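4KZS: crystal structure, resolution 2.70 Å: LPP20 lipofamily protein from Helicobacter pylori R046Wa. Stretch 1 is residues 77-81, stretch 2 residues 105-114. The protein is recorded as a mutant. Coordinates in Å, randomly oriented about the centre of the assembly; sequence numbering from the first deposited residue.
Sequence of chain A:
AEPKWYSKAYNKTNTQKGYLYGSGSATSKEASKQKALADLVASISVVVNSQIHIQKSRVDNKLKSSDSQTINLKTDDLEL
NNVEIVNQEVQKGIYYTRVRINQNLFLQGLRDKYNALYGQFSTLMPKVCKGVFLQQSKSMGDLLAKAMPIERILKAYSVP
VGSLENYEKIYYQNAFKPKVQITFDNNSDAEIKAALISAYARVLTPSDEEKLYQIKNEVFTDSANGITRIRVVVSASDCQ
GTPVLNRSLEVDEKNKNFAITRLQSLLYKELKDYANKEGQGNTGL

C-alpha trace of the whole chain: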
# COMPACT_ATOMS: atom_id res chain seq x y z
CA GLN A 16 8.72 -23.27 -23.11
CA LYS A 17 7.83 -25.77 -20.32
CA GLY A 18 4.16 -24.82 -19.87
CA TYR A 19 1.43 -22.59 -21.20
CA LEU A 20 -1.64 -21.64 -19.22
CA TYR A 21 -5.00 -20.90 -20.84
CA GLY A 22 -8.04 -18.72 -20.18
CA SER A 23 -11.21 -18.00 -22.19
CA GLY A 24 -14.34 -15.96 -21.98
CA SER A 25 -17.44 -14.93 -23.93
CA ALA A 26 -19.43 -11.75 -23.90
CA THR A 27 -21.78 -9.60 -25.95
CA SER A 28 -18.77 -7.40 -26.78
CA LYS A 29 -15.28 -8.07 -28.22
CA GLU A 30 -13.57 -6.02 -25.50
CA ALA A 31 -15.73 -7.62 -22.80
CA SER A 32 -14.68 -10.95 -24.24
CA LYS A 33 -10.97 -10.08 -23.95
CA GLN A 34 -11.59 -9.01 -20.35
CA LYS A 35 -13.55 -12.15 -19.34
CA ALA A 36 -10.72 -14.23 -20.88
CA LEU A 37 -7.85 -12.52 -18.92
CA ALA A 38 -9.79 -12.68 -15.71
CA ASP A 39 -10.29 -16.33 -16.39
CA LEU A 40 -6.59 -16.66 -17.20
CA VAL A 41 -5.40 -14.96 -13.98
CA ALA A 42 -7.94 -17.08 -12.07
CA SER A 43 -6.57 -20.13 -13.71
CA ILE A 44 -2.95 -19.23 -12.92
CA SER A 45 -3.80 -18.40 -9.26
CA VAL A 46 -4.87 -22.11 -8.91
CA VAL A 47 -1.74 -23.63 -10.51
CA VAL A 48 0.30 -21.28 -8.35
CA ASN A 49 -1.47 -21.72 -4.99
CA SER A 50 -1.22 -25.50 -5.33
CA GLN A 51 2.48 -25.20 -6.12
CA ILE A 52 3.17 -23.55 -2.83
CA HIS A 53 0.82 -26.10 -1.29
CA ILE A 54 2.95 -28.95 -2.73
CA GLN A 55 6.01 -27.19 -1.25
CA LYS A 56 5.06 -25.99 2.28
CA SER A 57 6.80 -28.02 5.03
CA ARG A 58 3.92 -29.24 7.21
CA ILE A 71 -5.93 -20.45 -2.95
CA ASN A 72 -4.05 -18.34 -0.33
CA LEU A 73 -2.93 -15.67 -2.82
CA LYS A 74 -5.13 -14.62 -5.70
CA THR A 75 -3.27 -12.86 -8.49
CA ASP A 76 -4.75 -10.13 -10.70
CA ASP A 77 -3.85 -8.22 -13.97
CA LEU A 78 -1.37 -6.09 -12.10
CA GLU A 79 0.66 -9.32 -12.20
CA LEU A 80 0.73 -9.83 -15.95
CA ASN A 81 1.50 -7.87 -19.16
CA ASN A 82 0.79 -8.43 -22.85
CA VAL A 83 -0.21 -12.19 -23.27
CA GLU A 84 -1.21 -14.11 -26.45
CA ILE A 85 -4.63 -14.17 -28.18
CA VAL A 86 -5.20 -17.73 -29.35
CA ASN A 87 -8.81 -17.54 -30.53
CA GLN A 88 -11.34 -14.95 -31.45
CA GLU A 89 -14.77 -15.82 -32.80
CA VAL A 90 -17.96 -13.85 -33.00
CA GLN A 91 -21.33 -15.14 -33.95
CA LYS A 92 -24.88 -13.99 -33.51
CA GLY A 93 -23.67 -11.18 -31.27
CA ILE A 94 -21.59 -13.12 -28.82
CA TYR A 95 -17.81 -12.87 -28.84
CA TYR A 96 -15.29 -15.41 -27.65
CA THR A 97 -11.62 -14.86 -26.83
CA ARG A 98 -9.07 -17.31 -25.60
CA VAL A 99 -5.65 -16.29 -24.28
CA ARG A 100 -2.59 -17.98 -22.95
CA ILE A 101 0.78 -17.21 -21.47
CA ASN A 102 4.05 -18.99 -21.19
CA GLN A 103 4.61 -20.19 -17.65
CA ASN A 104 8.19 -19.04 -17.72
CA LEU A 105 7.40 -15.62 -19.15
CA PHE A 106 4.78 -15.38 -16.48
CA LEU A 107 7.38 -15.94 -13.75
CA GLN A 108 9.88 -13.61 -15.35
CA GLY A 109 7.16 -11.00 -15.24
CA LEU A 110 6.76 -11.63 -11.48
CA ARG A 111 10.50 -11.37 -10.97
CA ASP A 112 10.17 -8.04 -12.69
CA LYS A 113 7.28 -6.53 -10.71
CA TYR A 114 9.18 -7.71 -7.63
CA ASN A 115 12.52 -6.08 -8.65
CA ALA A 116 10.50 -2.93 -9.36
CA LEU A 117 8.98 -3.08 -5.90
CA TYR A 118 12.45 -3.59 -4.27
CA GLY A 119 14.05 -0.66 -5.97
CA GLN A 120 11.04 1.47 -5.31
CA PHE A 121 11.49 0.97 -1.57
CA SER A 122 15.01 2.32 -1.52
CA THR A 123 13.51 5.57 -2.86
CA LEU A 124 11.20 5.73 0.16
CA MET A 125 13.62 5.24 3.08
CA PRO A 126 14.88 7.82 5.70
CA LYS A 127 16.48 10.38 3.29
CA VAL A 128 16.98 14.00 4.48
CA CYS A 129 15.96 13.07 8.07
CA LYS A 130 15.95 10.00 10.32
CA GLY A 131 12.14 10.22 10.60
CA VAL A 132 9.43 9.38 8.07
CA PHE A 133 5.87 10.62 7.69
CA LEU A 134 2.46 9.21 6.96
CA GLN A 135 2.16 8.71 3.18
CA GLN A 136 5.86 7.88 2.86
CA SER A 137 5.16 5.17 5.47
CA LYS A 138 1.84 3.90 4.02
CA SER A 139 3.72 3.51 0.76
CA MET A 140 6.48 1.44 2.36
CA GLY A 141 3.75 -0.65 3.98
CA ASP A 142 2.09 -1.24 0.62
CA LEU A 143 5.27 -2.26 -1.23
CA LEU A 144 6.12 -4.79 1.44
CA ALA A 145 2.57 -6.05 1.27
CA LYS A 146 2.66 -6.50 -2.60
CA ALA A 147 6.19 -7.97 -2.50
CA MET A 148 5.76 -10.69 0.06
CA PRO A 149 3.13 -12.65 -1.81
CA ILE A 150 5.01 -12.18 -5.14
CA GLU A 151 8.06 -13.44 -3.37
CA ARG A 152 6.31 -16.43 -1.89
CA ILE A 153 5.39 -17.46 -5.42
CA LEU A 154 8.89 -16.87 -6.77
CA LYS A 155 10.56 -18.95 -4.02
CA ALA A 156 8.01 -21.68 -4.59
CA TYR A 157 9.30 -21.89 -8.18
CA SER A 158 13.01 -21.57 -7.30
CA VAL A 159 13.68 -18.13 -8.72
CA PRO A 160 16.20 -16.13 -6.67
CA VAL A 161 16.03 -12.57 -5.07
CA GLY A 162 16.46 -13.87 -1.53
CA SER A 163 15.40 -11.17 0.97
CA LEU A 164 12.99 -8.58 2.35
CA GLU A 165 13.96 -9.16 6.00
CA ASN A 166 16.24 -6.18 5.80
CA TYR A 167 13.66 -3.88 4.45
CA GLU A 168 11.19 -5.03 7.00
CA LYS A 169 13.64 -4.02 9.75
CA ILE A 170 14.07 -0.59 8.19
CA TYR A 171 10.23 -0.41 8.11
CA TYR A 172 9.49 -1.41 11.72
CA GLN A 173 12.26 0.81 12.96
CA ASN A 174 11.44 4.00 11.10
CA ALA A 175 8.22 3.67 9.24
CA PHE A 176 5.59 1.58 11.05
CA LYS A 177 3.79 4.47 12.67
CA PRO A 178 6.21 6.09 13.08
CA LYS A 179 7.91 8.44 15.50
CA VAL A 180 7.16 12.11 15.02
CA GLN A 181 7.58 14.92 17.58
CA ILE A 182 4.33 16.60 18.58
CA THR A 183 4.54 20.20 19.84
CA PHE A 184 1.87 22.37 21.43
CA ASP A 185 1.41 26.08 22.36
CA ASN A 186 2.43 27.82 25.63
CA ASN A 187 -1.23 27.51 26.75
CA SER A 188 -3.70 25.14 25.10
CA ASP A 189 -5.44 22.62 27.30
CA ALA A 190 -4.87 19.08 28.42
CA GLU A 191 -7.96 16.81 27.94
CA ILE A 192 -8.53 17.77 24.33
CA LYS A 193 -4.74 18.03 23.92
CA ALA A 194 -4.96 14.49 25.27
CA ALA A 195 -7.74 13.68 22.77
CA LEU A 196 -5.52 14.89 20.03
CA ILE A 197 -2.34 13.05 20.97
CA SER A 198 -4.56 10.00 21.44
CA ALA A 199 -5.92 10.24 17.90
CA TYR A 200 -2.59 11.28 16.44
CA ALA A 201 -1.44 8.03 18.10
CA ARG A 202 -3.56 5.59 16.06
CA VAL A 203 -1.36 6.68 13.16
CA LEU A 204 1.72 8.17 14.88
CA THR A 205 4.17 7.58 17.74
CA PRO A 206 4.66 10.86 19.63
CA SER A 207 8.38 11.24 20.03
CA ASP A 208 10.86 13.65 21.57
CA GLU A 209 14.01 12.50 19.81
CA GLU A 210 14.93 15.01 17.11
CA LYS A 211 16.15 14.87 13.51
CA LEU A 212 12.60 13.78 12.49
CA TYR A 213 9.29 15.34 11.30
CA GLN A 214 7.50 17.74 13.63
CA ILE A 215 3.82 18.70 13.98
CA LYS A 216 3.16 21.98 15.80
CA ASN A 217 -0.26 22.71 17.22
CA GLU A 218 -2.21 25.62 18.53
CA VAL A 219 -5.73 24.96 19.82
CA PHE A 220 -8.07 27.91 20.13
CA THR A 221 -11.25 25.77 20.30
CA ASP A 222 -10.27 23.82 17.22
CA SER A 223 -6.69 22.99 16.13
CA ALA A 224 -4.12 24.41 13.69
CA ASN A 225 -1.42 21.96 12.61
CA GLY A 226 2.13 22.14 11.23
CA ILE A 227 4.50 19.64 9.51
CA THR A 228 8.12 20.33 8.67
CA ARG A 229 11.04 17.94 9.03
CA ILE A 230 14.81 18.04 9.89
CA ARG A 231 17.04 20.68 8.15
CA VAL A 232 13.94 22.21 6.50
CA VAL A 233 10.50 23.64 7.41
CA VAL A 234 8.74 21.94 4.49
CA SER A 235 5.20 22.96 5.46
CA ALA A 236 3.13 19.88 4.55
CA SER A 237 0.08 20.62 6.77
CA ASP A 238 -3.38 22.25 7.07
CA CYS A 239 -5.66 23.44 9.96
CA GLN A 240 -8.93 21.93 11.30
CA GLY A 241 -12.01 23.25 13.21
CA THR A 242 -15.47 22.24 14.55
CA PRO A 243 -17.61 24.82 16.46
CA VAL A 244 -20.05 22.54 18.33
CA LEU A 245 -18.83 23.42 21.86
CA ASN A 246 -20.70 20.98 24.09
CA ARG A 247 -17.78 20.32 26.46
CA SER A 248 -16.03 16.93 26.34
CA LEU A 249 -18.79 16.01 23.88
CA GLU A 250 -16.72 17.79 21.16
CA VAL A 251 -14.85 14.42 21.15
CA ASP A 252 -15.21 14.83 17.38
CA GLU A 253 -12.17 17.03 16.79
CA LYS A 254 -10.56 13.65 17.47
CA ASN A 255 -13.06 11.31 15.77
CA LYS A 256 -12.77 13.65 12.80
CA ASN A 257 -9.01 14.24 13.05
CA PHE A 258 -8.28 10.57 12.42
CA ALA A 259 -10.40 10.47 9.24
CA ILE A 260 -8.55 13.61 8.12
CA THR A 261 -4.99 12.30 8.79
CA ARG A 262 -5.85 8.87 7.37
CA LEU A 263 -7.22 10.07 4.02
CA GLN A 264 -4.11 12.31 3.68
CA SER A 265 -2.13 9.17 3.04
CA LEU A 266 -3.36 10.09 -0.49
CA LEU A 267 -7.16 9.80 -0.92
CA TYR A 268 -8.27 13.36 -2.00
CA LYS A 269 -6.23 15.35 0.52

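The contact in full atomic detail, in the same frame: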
# COMPACT_ATOMS: atom_id res chain seq x y z
N ASP A 77 -4.54 -8.75 -12.75
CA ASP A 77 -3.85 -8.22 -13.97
C ASP A 77 -2.57 -7.49 -13.68
O ASP A 77 -1.61 -7.56 -14.44
CB ASP A 77 -4.71 -7.22 -14.72
CG ASP A 77 -6.11 -7.69 -14.93
OD1 ASP A 77 -6.47 -8.79 -14.47
OD2 ASP A 77 -6.86 -6.94 -15.58
N LEU A 78 -2.57 -6.72 -12.60
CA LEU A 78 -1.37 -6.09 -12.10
C LEU A 78 -0.17 -6.99 -12.33
O LEU A 78 0.93 -6.49 -12.64
CB LEU A 78 -1.50 -5.85 -10.58
CG LEU A 78 -2.16 -4.56 -10.10
CD1 LEU A 78 -3.47 -4.28 -10.84
CD2 LEU A 78 -2.32 -4.61 -8.59
N GLU A 79 -0.39 -8.30 -12.16
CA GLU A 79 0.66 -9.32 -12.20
C GLU A 79 1.15 -9.78 -13.55
O GLU A 79 2.18 -10.43 -13.66
CB GLU A 79 0.24 -10.54 -11.41
CG GLU A 79 0.58 -10.40 -9.94
CD GLU A 79 -0.33 -9.43 -9.26
OE1 GLU A 79 -1.52 -9.79 -9.11
OE2 GLU A 79 0.14 -8.32 -8.90
N LEU A 80 0.40 -9.45 -14.59
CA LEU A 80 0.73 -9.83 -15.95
C LEU A 80 1.01 -8.61 -16.77
O LEU A 80 0.76 -7.50 -16.30
CB LEU A 80 -0.53 -10.40 -16.57
CG LEU A 80 -1.23 -11.62 -16.02
CD1 LEU A 80 -2.18 -12.08 -17.12
CD2 LEU A 80 -0.17 -12.65 -15.68
N ASN A 81 1.28 -8.86 -18.07
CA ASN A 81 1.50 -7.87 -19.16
C ASN A 81 0.77 -7.59 -20.54
O ASN A 81 -0.17 -6.75 -20.72
CB ASN A 81 2.90 -8.17 -19.61
CG ASN A 81 3.74 -8.78 -18.49
OD1 ASN A 81 3.32 -9.77 -17.83
ND2 ASN A 81 4.91 -8.18 -18.24
N LEU A 105 7.58 -17.05 -18.99
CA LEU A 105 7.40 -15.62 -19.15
C LEU A 105 6.51 -15.04 -18.05
O LEU A 105 6.65 -13.87 -17.66
CB LEU A 105 6.75 -15.34 -20.50
CG LEU A 105 7.82 -15.17 -21.58
CD1 LEU A 105 7.18 -14.98 -22.93
CD2 LEU A 105 8.56 -13.89 -21.18
N PHE A 106 5.60 -15.85 -17.53
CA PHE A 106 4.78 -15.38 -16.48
C PHE A 106 5.65 -15.16 -15.26
O PHE A 106 5.52 -14.14 -14.63
CB PHE A 106 3.66 -16.36 -16.16
CG PHE A 106 3.01 -16.07 -14.85
CD1 PHE A 106 3.21 -16.91 -13.78
CD2 PHE A 106 2.24 -14.94 -14.69
CE1 PHE A 106 2.59 -16.65 -12.52
CE2 PHE A 106 1.64 -14.65 -13.46
CZ PHE A 106 1.85 -15.50 -12.34
N LEU A 107 6.52 -16.11 -14.92
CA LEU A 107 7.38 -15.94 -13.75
C LEU A 107 8.35 -14.79 -13.92
O LEU A 107 8.59 -14.07 -12.97
CB LEU A 107 8.20 -17.19 -13.43
CG LEU A 107 7.38 -18.39 -13.05
CD1 LEU A 107 8.24 -19.65 -13.01
CD2 LEU A 107 6.69 -18.12 -11.71
N GLN A 108 8.93 -14.65 -15.11
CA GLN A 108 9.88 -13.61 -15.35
C GLN A 108 9.14 -12.33 -15.09
O GLN A 108 9.66 -11.43 -14.45
CB GLN A 108 10.47 -13.63 -16.78
CG GLN A 108 11.24 -14.91 -17.15
CD GLN A 108 12.29 -15.37 -16.11
OE1 GLN A 108 13.16 -14.59 -15.70
NE2 GLN A 108 12.22 -16.65 -15.71
N GLY A 109 7.91 -12.24 -15.53
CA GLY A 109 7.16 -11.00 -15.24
C GLY A 109 6.92 -10.76 -13.75
O GLY A 109 6.68 -9.61 -13.35
N LEU A 110 6.96 -11.81 -12.92
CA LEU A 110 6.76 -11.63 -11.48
C LEU A 110 8.06 -11.19 -10.86
O LEU A 110 8.05 -10.34 -9.97
CB LEU A 110 6.28 -12.91 -10.80
CG LEU A 110 4.77 -13.14 -10.92
CD1 LEU A 110 4.35 -14.39 -10.17
CD2 LEU A 110 4.06 -11.92 -10.39
N ARG A 111 9.15 -11.75 -11.36
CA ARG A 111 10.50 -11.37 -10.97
C ARG A 111 10.63 -9.88 -11.24
O ARG A 111 11.24 -9.14 -10.47
CB ARG A 111 11.49 -12.20 -11.79
CG ARG A 111 12.90 -11.66 -11.92
CD ARG A 111 13.57 -12.25 -13.16
NE ARG A 111 14.08 -13.59 -12.91
CZ ARG A 111 15.25 -13.82 -12.34
NH1 ARG A 111 15.99 -12.78 -11.97
NH2 ARG A 111 15.67 -15.06 -12.12
N ASP A 112 10.00 -9.43 -12.31
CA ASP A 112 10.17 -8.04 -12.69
C ASP A 112 9.40 -7.07 -11.83
O ASP A 112 9.93 -6.03 -11.46
CB ASP A 112 9.86 -7.84 -14.17
CG ASP A 112 10.80 -8.62 -15.10
OD1 ASP A 112 11.86 -9.15 -14.65
OD2 ASP A 112 10.48 -8.72 -16.30
N LYS A 113 8.14 -7.39 -11.54
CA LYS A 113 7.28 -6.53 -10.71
C LYS A 113 7.88 -6.55 -9.29
O LYS A 113 7.87 -5.55 -8.59
CB LYS A 113 5.84 -7.06 -10.73
CG LYS A 113 4.77 -6.16 -10.10
CD LYS A 113 3.36 -6.76 -10.26
CE LYS A 113 2.25 -5.94 -9.59
NZ LYS A 113 2.09 -4.59 -10.19
N TYR A 114 8.47 -7.67 -8.89
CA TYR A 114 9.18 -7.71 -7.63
C TYR A 114 10.37 -6.76 -7.62
O TYR A 114 10.37 -5.84 -6.81
CB TYR A 114 9.65 -9.11 -7.34
CG TYR A 114 10.32 -9.25 -6.03
CD1 TYR A 114 11.64 -8.92 -5.91
CD2 TYR A 114 9.65 -9.73 -4.92
CE1 TYR A 114 12.30 -9.05 -4.72
CE2 TYR A 114 10.30 -9.86 -3.70
CZ TYR A 114 11.65 -9.52 -3.60
OH TYR A 114 12.37 -9.62 -2.42
O HOH W 1 7.67 -8.52 -17.85

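A short 3-10 segment, Asp 77 to Glu 79, and the loop after it lie against a helix that runs through Leu 105 to Tyr 114. The backbones come closest at two pairs, Glu 79 CA to Leu 110 CA and Leu 80 CA to Gly 109 CA, each 6.6 Å apart. The helix pairs its amides internally, as in Gly 109 N to Leu 105 O at 3.0 Å and Lys 113 N to Gly 109 O at 3.2 Å; within stretch 1, Leu 80 N donates to Asp 77 O at 2.8 Å, closing the turn. What remains for the contact is mainly side-chain work.

Lys 113 and Glu 79 carry the largest shares of the covered surface, and Lys 113 supplies the direct hydrogen bond. Its CB points toward the turn, and the chain stays extended (t, t, t) until a final p turn places Lys 113 NZ 3.3 Å from Leu 78 O, a weak hydrogen bond and the only direct one between the stretches. Lys 113 NZ stands 4.4 Å from Glu 79 OE2, too far for a salt bridge but near enough for the opposite charges to favour each other. The lysine's aliphatic part is closer, with Lys 113 CE 3.3 Å from Glu 79 OE2. The other carboxylate oxygen, OE1, is hydrogen-bonded to a residue neighbouring one of the stretches.

Toward the start of the helix the chemistry turns apolar. Leu 80 CB points away, yet its CD2 returns to meet Phe 106 CD2 at 3.5 Å, at the ring edge. Glu 79 also contributes carbon, its CG lying 3.8 Å from Leu 110 CD2.

Gly 109 leaves space beside Asn 81, although a CB there would also fit. A water bridges the polar margin: it accepts weakly from Asn 81 ND2 at 2.8 Å and its oxygen donates to Asp 112 OD2 at 3.2 Å, linking two side chains that do not touch.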